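Local coordinates for protein aldo-keto reductase AKR2E4 (Bombyx mori, PDB 3WCZ) that reduces 3-dehydroecdysone and some other carbonyl compounds with NADPH, not NADH, and may help regulate molting in the silkworm, at residues W43-G48 / G75-E80; D53-Y58 / L118-I123. All blocks are in the same frame, centred on the assembly; numbering follows the deposited sequence.

Interaction 1 of 2, residues W43-G48 / G75-E80. With EDO (1,2-ethanediol), chain D.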
ATOM      1  N   TRP A  43      -8.959  11.494 -10.958  1.00  8.93           N
ATOM      2  CA  TRP A  43      -8.536  12.725 -10.328  1.00  8.68           C
ATOM      3  C   TRP A  43      -7.074  12.663  -9.846  1.00  8.57           C
ATOM      4  O   TRP A  43      -6.325  13.639  -9.920  1.00  9.11           O
ATOM      5  CB  TRP A  43      -9.435  13.039  -9.141  1.00  9.48           C
ATOM      6  CG  TRP A  43     -10.708  13.726  -9.480  1.00 12.21           C
ATOM      7  CD1 TRP A  43     -10.959  14.494 -10.580  1.00 12.43           C
ATOM      8  CD2 TRP A  43     -11.896  13.755  -8.673  1.00 12.36           C
ATOM      9  NE1 TRP A  43     -12.236  15.017 -10.504  1.00 14.34           N
ATOM     10  CE2 TRP A  43     -12.832  14.574  -9.353  1.00 13.15           C
ATOM     11  CE3 TRP A  43     -12.266  13.167  -7.462  1.00 10.34           C
ATOM     12  CZ2 TRP A  43     -14.114  14.809  -8.858  1.00 14.60           C
ATOM     13  CZ3 TRP A  43     -13.545  13.415  -6.964  1.00 13.70           C
ATOM     14  CH2 TRP A  43     -14.448  14.224  -7.665  1.00 12.53           C
ATOM     15  N   ALA A  44      -6.686  11.510  -9.299  1.00  8.48           N
ATOM     16  CA  ALA A  44      -5.321  11.340  -8.809  1.00  8.49           C
ATOM     17  C   ALA A  44      -4.339  11.490  -9.952  1.00  8.48           C
ATOM     18  O   ALA A  44      -3.370  12.233  -9.857  1.00  8.47           O
ATOM     19  CB  ALA A  44      -5.159  10.000  -8.120  1.00  9.37           C
ATOM     20  N   ILE A  45      -4.581  10.787 -11.050  1.00  8.44           N
ATOM     21  CA  ILE A  45      -3.685  10.916 -12.192  1.00  9.01           C
ATOM     22  C   ILE A  45      -3.649  12.356 -12.709  1.00  9.81           C
ATOM     23  O   ILE A  45      -2.587  12.875 -13.019  1.00  9.33           O
ATOM     24  CB  ILE A  45      -4.079   9.915 -13.294  1.00  9.37           C
ATOM     25  CG1 ILE A  45      -3.896   8.474 -12.780  1.00  9.25           C
ATOM     26  CG2 ILE A  45      -3.273  10.152 -14.571  1.00 11.65           C
ATOM     27  CD1 ILE A  45      -4.495   7.404 -13.676  1.00 10.08           C
ATOM     28  N   GLU A  46      -4.801  13.001 -12.751  1.00  9.55           N
ATOM     29  CA  GLU A  46      -4.887  14.378 -13.194  1.00  9.94           C
ATOM     30  C   GLU A  46      -4.049  15.281 -12.282  1.00 11.28           C
ATOM     31  O   GLU A  46      -3.415  16.243 -12.748  1.00 12.72           O
ATOM     32  CB  GLU A  46      -6.355  14.822 -13.220  1.00 12.67           C
ATOM     33  CG  GLU A  46      -6.536  16.254 -13.707  1.00 13.05           C
ATOM     34  CD  GLU A  46      -7.922  16.836 -13.474  1.00 22.06           C
ATOM     35  OE1 GLU A  46      -8.655  16.353 -12.590  1.00 16.25           O
ATOM     36  OE2 GLU A  46      -8.259  17.814 -14.192  1.00 27.20           O
ATOM     37  N   ALA A  47      -4.046  14.989 -10.987  1.00  9.51           N
ATOM     38  CA  ALA A  47      -3.285  15.751  -9.988  1.00 10.30           C
ATOM     39  C   ALA A  47      -1.817  15.383  -9.920  1.00 11.96           C
ATOM     40  O   ALA A  47      -1.071  15.938  -9.107  1.00 13.34           O
ATOM     41  CB  ALA A  47      -3.916  15.581  -8.611  1.00 10.81           C
ATOM     42  N   GLY A  48      -1.373  14.464 -10.768  1.00  9.50           N
ATOM     43  CA  GLY A  48       0.030  14.078 -10.808  1.00  9.47           C
ATOM     44  C   GLY A  48       0.429  12.733 -10.239  1.00  7.68           C
ATOM     45  O   GLY A  48       1.586  12.343 -10.354  1.00  9.06           O
ATOM     46  N   GLY A  75      -5.604  11.544 -22.593  1.00 12.82           N
ATOM     47  CA  GLY A  75      -4.267  12.055 -22.776  1.00 11.97           C
ATOM     48  C   GLY A  75      -3.535  12.539 -21.536  1.00 12.62           C
ATOM     49  O   GLY A  75      -2.523  13.218 -21.668  1.00 15.31           O
ATOM     50  N   LEU A  76      -4.004  12.170 -20.349  1.00 13.39           N
ATOM     51  CA  LEU A  76      -3.311  12.576 -19.135  1.00 13.29           C
ATOM     52  C   LEU A  76      -1.975  11.880 -18.971  1.00 12.69           C
ATOM     53  O   LEU A  76      -1.014  12.455 -18.447  1.00 15.01           O
ATOM     54  CB  LEU A  76      -4.167  12.313 -17.894  1.00 13.11           C
ATOM     55  CG  LEU A  76      -5.495  13.047 -17.736  1.00 16.15           C
ATOM     56  CD1 LEU A  76      -6.111  12.656 -16.399  1.00 16.34           C
ATOM     57  CD2 LEU A  76      -5.330  14.555 -17.809  1.00 23.72           C
ATOM     58  N   VAL A  77      -1.910  10.625 -19.415  1.00 10.80           N
ATOM     59  CA  VAL A  77      -0.757   9.761 -19.221  1.00 12.14           C
ATOM     60  C   VAL A  77      -0.761   8.679 -20.278  1.00 11.52           C
ATOM     61  O   VAL A  77      -1.805   8.395 -20.864  1.00 11.65           O
ATOM     62  CB  VAL A  77      -0.754   9.004 -17.857  1.00 14.91           C
ATOM     63  CG1 VAL A  77      -0.451   9.958 -16.723  1.00 21.43           C
ATOM     64  CG2 VAL A  77      -2.038   8.145 -17.667  1.00 11.79           C
ATOM     65  N   THR A  78       0.382   8.043 -20.470  1.00 12.68           N
ATOM     66  CA  THR A  78       0.416   6.782 -21.206  1.00 10.82           C
ATOM     67  C   THR A  78       0.539   5.631 -20.223  1.00 11.74           C
ATOM     68  O   THR A  78       0.904   5.831 -19.070  1.00 11.67           O
ATOM     69  CB  THR A  78       1.584   6.724 -22.151  1.00 11.80           C
ATOM     70  OG1 THR A  78       2.796   6.766 -21.385  1.00 16.49           O
ATOM     71  CG2 THR A  78       1.537   7.884 -23.148  1.00 16.33           C
ATOM     72  N   ARG A  79       0.266   4.410 -20.678  1.00 10.76           N
ATOM     73  CA  ARG A  79       0.399   3.261 -19.795  1.00 11.56           C
ATOM     74  C   ARG A  79       1.777   3.135 -19.159  1.00 10.92           C
ATOM     75  O   ARG A  79       1.891   2.843 -17.962  1.00 10.35           O
ATOM     76  CB  ARG A  79       0.087   1.966 -20.552  1.00 12.98           C
ATOM     77  CG  ARG A  79       0.410   0.672 -19.767  1.00 12.06           C
ATOM     78  CD  ARG A  79      -0.498   0.489 -18.591  1.00 12.76           C
ATOM     79  NE  ARG A  79      -0.158  -0.638 -17.716  1.00 10.88           N
ATOM     80  CZ  ARG A  79       0.596  -0.557 -16.612  1.00 11.23           C
ATOM     81  NH1 ARG A  79       1.158   0.604 -16.259  1.00 10.65           N
ATOM     82  NH2 ARG A  79       0.764  -1.622 -15.823  1.00 10.15           N
ATOM     83  N   GLU A  80       2.840   3.385 -19.909  1.00 11.95           N
ATOM     84  CA  GLU A  80       4.171   3.192 -19.366  1.00 12.87           C
ATOM     85  C   GLU A  80       4.553   4.221 -18.305  1.00 12.67           C
ATOM     86  O   GLU A  80       5.481   3.991 -17.539  1.00 14.40           O
ATOM     87  CB  GLU A  80       5.195   3.166 -20.501  1.00 16.10           C
ATOM     88  CG  GLU A  80       5.076   1.899 -21.341  1.00 28.73           C
ATOM     89  CD  GLU A  80       5.589   0.653 -20.619  1.00 33.74           C
ATOM     90  OE1 GLU A  80       6.364   0.793 -19.633  1.00 31.22           O
ATOM     91  OE2 GLU A  80       5.219  -0.472 -21.050  1.00 32.35           O
TER
HETATM   92  C1  EDO D 403       6.033   4.965 -13.529  1.00 23.28           C
HETATM   93  O1  EDO D 403       6.995   4.920 -12.485  1.00 30.84           O
HETATM   94  C2  EDO D 403       6.032   3.618 -14.212  1.00 19.06           C
HETATM   95  O2  EDO D 403       7.328   3.325 -14.769  1.00 24.60           O
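Ile45 reaches across to Val77 with a single methyl, CG2, which fits against both branches of the valine: Ile45 CG2 lies 3.6 Å from Val77 CG1 and 3.9 Å from Val77 CG2. The two side chains cross at about a right angle, so the isoleucine presents one methyl instead of lying alongside its partner. In Ile45, CG2 lies anti to the backbone N while CG1 (chi1 -64°) stands beside that N, which puts the CG2 methyl against Val77 and Leu76. Leu76 CB is 4.1 Å from Ile45 CG2. At the next helix residue, Leu76 lays CD1 against the base of Glu46, 3.8 Å from Glu46 CA, and thus packs on the helix backbone and the aliphatic CB. The glutamate itself is extended, with CG anti to the backbone N (chi1 -179°); its end leads away from the leucine, and its side chain touches that of Lys263. All the contacts across the two segments are between carbons. Behind them, Ile45 O receives Gly48 N at 3.0 Å and also Arg50 NH1, which ties the helix end to the chain that follows. Gly48 ends helix 35-46 in a Schellman motif, where a beta carbon would jam against the carbonyl O of Ala47; Gly75 closes helix 61-73 with the same motif. Ala71 of helix 61-73 touches both Ile45 and Leu76, so the C-terminal end of helix 35-46 rests on that helix and on the loop leading to strand 83-88, while helix 263-270 adjoins Trp43, Ala44 and Glu46.

Interaction 2 of 2, residues D53-Y58 / L118-I123. With NAP (NADP nicotinamide-adenine-dinucleotide phosphate), chain B.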
ATOM      1  N   ASP A  53      -2.620   1.849  -5.883  1.00  7.08           N
ATOM      2  CA  ASP A  53      -2.604   0.603  -5.103  1.00  6.66           C
ATOM      3  C   ASP A  53      -4.016   0.035  -5.047  1.00  7.90           C
ATOM      4  O   ASP A  53      -4.939   0.735  -4.618  1.00  7.61           O
ATOM      5  CB  ASP A  53      -2.111   0.839  -3.664  1.00  7.21           C
ATOM      6  CG  ASP A  53      -2.064  -0.436  -2.867  1.00  7.80           C
ATOM      7  OD1 ASP A  53      -1.076  -1.176  -3.026  1.00  8.31           O
ATOM      8  OD2 ASP A  53      -3.003  -0.714  -2.088  1.00  7.73           O
ATOM      9  N   THR A  54      -4.188  -1.202  -5.507  1.00  7.74           N
ATOM     10  CA  THR A  54      -5.456  -1.896  -5.439  1.00  7.44           C
ATOM     11  C   THR A  54      -5.222  -3.347  -5.054  1.00  6.71           C
ATOM     12  O   THR A  54      -4.130  -3.721  -4.642  1.00  7.79           O
ATOM     13  CB  THR A  54      -6.243  -1.709  -6.771  1.00  7.62           C
ATOM     14  OG1 THR A  54      -7.601  -2.155  -6.625  1.00  8.92           O
ATOM     15  CG2 THR A  54      -5.635  -2.438  -7.925  1.00  8.10           C
ATOM     16  N   ALA A  55      -6.275  -4.164  -5.152  1.00  7.60           N
ATOM     17  CA  ALA A  55      -6.201  -5.567  -4.734  1.00  8.27           C
ATOM     18  C   ALA A  55      -7.396  -6.311  -5.267  1.00  7.95           C
ATOM     19  O   ALA A  55      -8.488  -5.747  -5.393  1.00  8.85           O
ATOM     20  CB  ALA A  55      -6.166  -5.693  -3.236  1.00  8.20           C
ATOM     21  N   ALA A  56      -7.201  -7.589  -5.582  1.00  8.91           N
ATOM     22  CA  ALA A  56      -8.326  -8.425  -5.990  1.00  8.48           C
ATOM     23  C   ALA A  56      -9.454  -8.379  -4.952  1.00  8.60           C
ATOM     24  O   ALA A  56     -10.648  -8.249  -5.294  1.00 10.82           O
ATOM     25  CB  ALA A  56      -7.852  -9.861  -6.218  1.00 10.56           C
ATOM     26  N   VAL A  57      -9.088  -8.464  -3.677  1.00  8.75           N
ATOM     27  CA  VAL A  57     -10.092  -8.577  -2.619  1.00  9.75           C
ATOM     28  C   VAL A  57     -10.929  -7.294  -2.459  1.00 11.50           C
ATOM     29  O   VAL A  57     -12.012  -7.326  -1.855  1.00 10.84           O
ATOM     30  CB  VAL A  57      -9.430  -9.010  -1.288  1.00  9.82           C
ATOM     31  CG1 VAL A  57      -8.765  -7.823  -0.601  1.00 10.68           C
ATOM     32  CG2 VAL A  57     -10.445  -9.685  -0.381  1.00 11.77           C
ATOM     33  N   TYR A  58     -10.449  -6.153  -2.968  1.00  9.70           N
ATOM     34  CA  TYR A  58     -11.221  -4.929  -2.864  1.00  9.33           C
ATOM     35  C   TYR A  58     -12.431  -4.908  -3.783  1.00 10.32           C
ATOM     36  O   TYR A  58     -13.312  -4.073  -3.618  1.00 10.86           O
ATOM     37  CB  TYR A  58     -10.368  -3.678  -3.150  1.00  9.70           C
ATOM     38  CG  TYR A  58      -9.127  -3.529  -2.319  1.00  7.69           C
ATOM     39  CD1 TYR A  58      -8.981  -4.189  -1.131  1.00  9.27           C
ATOM     40  CD2 TYR A  58      -8.118  -2.638  -2.705  1.00  7.41           C
ATOM     41  CE1 TYR A  58      -7.825  -4.043  -0.372  1.00  9.20           C
ATOM     42  CE2 TYR A  58      -6.968  -2.484  -1.967  1.00  8.60           C
ATOM     43  CZ  TYR A  58      -6.811  -3.187  -0.804  1.00  8.20           C
ATOM     44  OH  TYR A  58      -5.646  -3.047  -0.073  1.00  8.33           O
ATOM     45  N   LEU A 118       1.770  -8.183  -5.369  1.00  7.18           N
ATOM     46  CA  LEU A 118       2.068  -8.505  -3.978  1.00  6.98           C
ATOM     47  C   LEU A 118       1.285  -9.698  -3.490  1.00  6.28           C
ATOM     48  O   LEU A 118       0.082  -9.804  -3.770  1.00  7.21           O
ATOM     49  CB  LEU A 118       1.695  -7.327  -3.074  1.00  7.93           C
ATOM     50  CG  LEU A 118       2.388  -5.999  -3.390  1.00  6.72           C
ATOM     51  CD1 LEU A 118       1.872  -4.926  -2.445  1.00  8.66           C
ATOM     52  CD2 LEU A 118       3.876  -6.090  -3.282  1.00  7.17           C
ATOM     53  N   ILE A 119       1.930 -10.532  -2.682  1.00  6.30           N
ATOM     54  CA  ILE A 119       1.188 -11.501  -1.901  1.00  7.12           C
ATOM     55  C   ILE A 119       0.493 -10.705  -0.786  1.00  7.40           C
ATOM     56  O   ILE A 119       1.174 -10.057   0.021  1.00  7.69           O
ATOM     57  CB  ILE A 119       2.106 -12.571  -1.275  1.00  7.91           C
ATOM     58  CG1 ILE A 119       2.920 -13.299  -2.348  1.00  7.86           C
ATOM     59  CG2 ILE A 119       1.259 -13.548  -0.449  1.00  9.14           C
ATOM     60  CD1 ILE A 119       3.764 -14.436  -1.763  1.00  9.30           C
ATOM     61  N   HIS A 120      -0.834 -10.727  -0.716  1.00  6.75           N
ATOM     62  CA  HIS A 120      -1.569  -9.807   0.162  1.00  6.76           C
ATOM     63  C   HIS A 120      -1.335 -10.101   1.646  1.00  7.16           C
ATOM     64  O   HIS A 120      -1.181  -9.184   2.448  1.00  7.46           O
ATOM     65  CB  HIS A 120      -3.073  -9.866  -0.199  1.00  7.47           C
ATOM     66  CG  HIS A 120      -3.855  -8.655   0.204  1.00  6.94           C
ATOM     67  ND1 HIS A 120      -4.916  -8.185  -0.536  1.00  6.61           N
ATOM     68  CD2 HIS A 120      -3.749  -7.839   1.282  1.00  8.68           C
ATOM     69  CE1 HIS A 120      -5.429  -7.122   0.073  1.00  8.69           C
ATOM     70  NE2 HIS A 120      -4.726  -6.882   1.166  1.00  9.61           N
ATOM     71  N   PHE A 121      -1.317 -11.388   2.006  1.00  7.97           N
ATOM     72  CA  PHE A 121      -0.958 -11.851   3.348  1.00  8.04           C
ATOM     73  C   PHE A 121      -0.169 -13.151   3.235  1.00  7.46           C
ATOM     74  O   PHE A 121      -0.334 -13.911   2.255  1.00  8.22           O
ATOM     75  CB  PHE A 121      -2.200 -12.173   4.208  1.00  8.63           C
ATOM     76  CG  PHE A 121      -2.966 -10.972   4.672  1.00  8.59           C
ATOM     77  CD1 PHE A 121      -3.975 -10.462   3.890  1.00  8.21           C
ATOM     78  CD2 PHE A 121      -2.709 -10.400   5.904  1.00  9.30           C
ATOM     79  CE1 PHE A 121      -4.707  -9.345   4.311  1.00  9.84           C
ATOM     80  CE2 PHE A 121      -3.402  -9.263   6.332  1.00  9.27           C
ATOM     81  CZ  PHE A 121      -4.412  -8.751   5.536  1.00  9.41           C
ATOM     82  N   PRO A 122       0.585 -13.495   4.289  1.00  8.67           N
ATOM     83  CA  PRO A 122       1.320 -14.775   4.259  1.00  7.55           C
ATOM     84  C   PRO A 122       0.420 -15.969   4.579  1.00  9.48           C
ATOM     85  O   PRO A 122       0.882 -17.097   4.463  1.00  9.05           O
ATOM     86  CB  PRO A 122       2.409 -14.594   5.330  1.00  8.67           C
ATOM     87  CG  PRO A 122       1.850 -13.560   6.287  1.00  7.62           C
ATOM     88  CD  PRO A 122       0.999 -12.640   5.414  1.00  7.28           C
ATOM     89  N   ILE A 123      -0.804 -15.722   4.999  1.00  8.61           N
ATOM     90  CA  ILE A 123      -1.793 -16.736   5.324  1.00  9.38           C
ATOM     91  C   ILE A 123      -2.437 -17.241   4.049  1.00 10.63           C
ATOM     92  O   ILE A 123      -2.713 -16.484   3.125  1.00 12.08           O
ATOM     93  CB  ILE A 123      -2.900 -16.126   6.227  1.00 12.11           C
ATOM     94  CG1 ILE A 123      -2.284 -15.574   7.518  1.00 12.93           C
ATOM     95  CG2 ILE A 123      -3.967 -17.122   6.540  1.00 19.72           C
ATOM     96  CD1 ILE A 123      -3.213 -14.600   8.243  1.00 20.21           C
TER
HETATM   97  PA  NAP B 401      -6.161   5.887   4.947  1.00  7.92           P
HETATM   98  O1A NAP B 401      -5.554   6.368   3.696  1.00  9.16           O
HETATM   99  O2A NAP B 401      -5.387   5.505   6.113  1.00  8.11           O
HETATM  100  O5B NAP B 401      -7.337   6.786   5.442  1.00  8.86           O
HETATM  101  C5B NAP B 401      -8.353   7.194   4.576  1.00  9.54           C
HETATM  102  C4B NAP B 401      -9.357   8.148   5.204  1.00  8.79           C
HETATM  103  O4B NAP B 401      -8.733   9.429   5.416  1.00 10.31           O
HETATM  104  C3B NAP B 401     -10.603   8.390   4.442  1.00 10.82           C
HETATM  105  O3B NAP B 401     -11.648   8.493   5.379  1.00 11.36           O
HETATM  106  C2B NAP B 401     -10.339   9.650   3.770  1.00  9.96           C
HETATM  107  O2B NAP B 401     -11.498  10.379   3.418  1.00 10.80           O
HETATM  108  C1B NAP B 401      -9.505  10.411   4.767  1.00 11.14           C
HETATM  109  N9A NAP B 401      -8.564  11.374   4.236  1.00 10.79           N
HETATM  110  C8A NAP B 401      -7.790  11.198   3.144  1.00  9.16           C
HETATM  111  N7A NAP B 401      -6.952  12.201   2.983  1.00 10.16           N
HETATM  112  C5A NAP B 401      -7.179  13.090   4.001  1.00 11.09           C
HETATM  113  C6A NAP B 401      -6.611  14.319   4.351  1.00 11.83           C
HETATM  114  N6A NAP B 401      -5.608  14.959   3.617  1.00 13.84           N
HETATM  115  N1A NAP B 401      -7.104  14.918   5.449  1.00 15.35           N
HETATM  116  C2A NAP B 401      -8.068  14.350   6.173  1.00 13.05           C
HETATM  117  N3A NAP B 401      -8.628  13.166   5.875  1.00 13.04           N
HETATM  118  C4A NAP B 401      -8.168  12.529   4.788  1.00 11.35           C
HETATM  119  O3  NAP B 401      -7.071   4.617   4.520  1.00  9.84           O
HETATM  120  PN  NAP B 401      -6.930   3.044   4.312  1.00  8.29           P
HETATM  121  O1N NAP B 401      -7.879   2.722   3.216  1.00  9.32           O
HETATM  122  O2N NAP B 401      -7.097   2.389   5.637  1.00  9.53           O
HETATM  123  O5D NAP B 401      -5.434   2.765   3.852  1.00  7.70           O
HETATM  124  C5D NAP B 401      -4.938   3.296   2.669  1.00  8.81           C
HETATM  125  C4D NAP B 401      -4.710   2.288   1.535  1.00  7.95           C
HETATM  126  O4D NAP B 401      -3.721   1.336   1.882  1.00  8.14           O
HETATM  127  C3D NAP B 401      -5.896   1.446   1.192  1.00  6.71           C
HETATM  128  O3D NAP B 401      -6.907   2.169   0.521  1.00  7.48           O
HETATM  129  C2D NAP B 401      -5.285   0.373   0.437  1.00  8.19           C
HETATM  130  O2D NAP B 401      -4.919   0.808  -0.842  1.00  7.76           O
HETATM  131  C1D NAP B 401      -4.066   0.081   1.285  1.00  8.41           C
HETATM  132  N1N NAP B 401      -4.174  -0.926   2.346  1.00  8.48           N
HETATM  133  C2N NAP B 401      -3.577  -2.124   2.204  1.00  7.55           C
HETATM  134  C3N NAP B 401      -3.663  -3.058   3.204  1.00  9.28           C
HETATM  135  C7N NAP B 401      -2.937  -4.332   2.990  1.00  9.39           C
HETATM  136  O7N NAP B 401      -1.970  -4.432   2.197  1.00 10.19           O
HETATM  137  N7N NAP B 401      -3.275  -5.354   3.804  1.00  5.79           N
HETATM  138  C4N NAP B 401      -4.432  -2.823   4.359  1.00  9.17           C
HETATM  139  C5N NAP B 401      -5.037  -1.568   4.511  1.00  9.24           C
HETATM  140  C6N NAP B 401      -4.878  -0.653   3.477  1.00  9.66           C
HETATM  141  P2B NAP B 401     -11.785  10.872   1.921  1.00 11.61           P
HETATM  142  O1X NAP B 401     -13.177  11.527   2.027  1.00 13.70           O
HETATM  143  O2X NAP B 401     -10.771  11.872   1.572  1.00 11.72           O
HETATM  144  O3X NAP B 401     -11.778   9.650   1.037  1.00 12.36           O
HETATM  145  O   HOH W   1      -6.252  -9.273  -2.856  1.00  8.72           O
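Tyr58 OH, at the end of a ring that meets His120, is hydrogen-bonded to Lys87 NZ and to O3 of a citrate probably from the crystallisation liquor, and it lies 3.2 Å from C2N of the NADP nicotinamide. Ala55 CB lies over the centre of one face of the Tyr58 ring, 3.4 Å above its plane, and supports it there. Tyr58 CE1 comes up to the edge of the imidazole, near its plane, 3.9 Å from His120 CE1, with the two rings turned 85° apart. His120 CE1 is also the meeting point for two methyls, at 3.5 Å from Val57 CG1 and 3.7 Å from Ala55 CB. With CG anti to the backbone N (chi1 -157°), the imidazole is thrown across from the strand end to this group. Its two nitrogens face different partners: His120 ND1 shares a water with Val57 N, 2.9 Å from that water's O, whereas His120 NE2 has N7N of the NADP carboxamide at the ring edge, 3.4 Å away, in close contact only. Replacing His120 by alanine is likely to leave the water on Val57 N without its ring partner and to open a gap beside Val57 CG1, Ala55 CB and the carboxamide. Asp53 OD2 takes the ribose hydroxyl O2D of NADP at 2.7 Å and forms a salt bridge to Lys87. Trp89 packs edge-to-face with His120. Asp53, Tyr58, Lys87 and His120 correspond to the Asp-Tyr-Lys-His tetrad of aldo-keto reductases, in which Tyr58 is probably the proton donor, set at the C-terminal ends of the TIM-barrel strands.

Overall arrangement
The two contacts alternate along the chain, in the order 43-48, 53-58, 75-80, 118-123. Their centres are about 24 Å apart and their nearest atoms about 9 Å, without touching. Strand 51-53 leads from the first segment of interaction 1 toward the first of interaction 2, and helix 61-73 runs from just after residues 53-58 back to residues 75-80. Strand 51-53 and helix 61-73 thus connect the two: interaction 1 lies where the chain enters barrel strands 51-53 and 83-88, on the outer helical layer, whereas interaction 2 lies at the C-terminal ends of strands 51-53 and 114-119, where the nicotinamide of the cofactor binds.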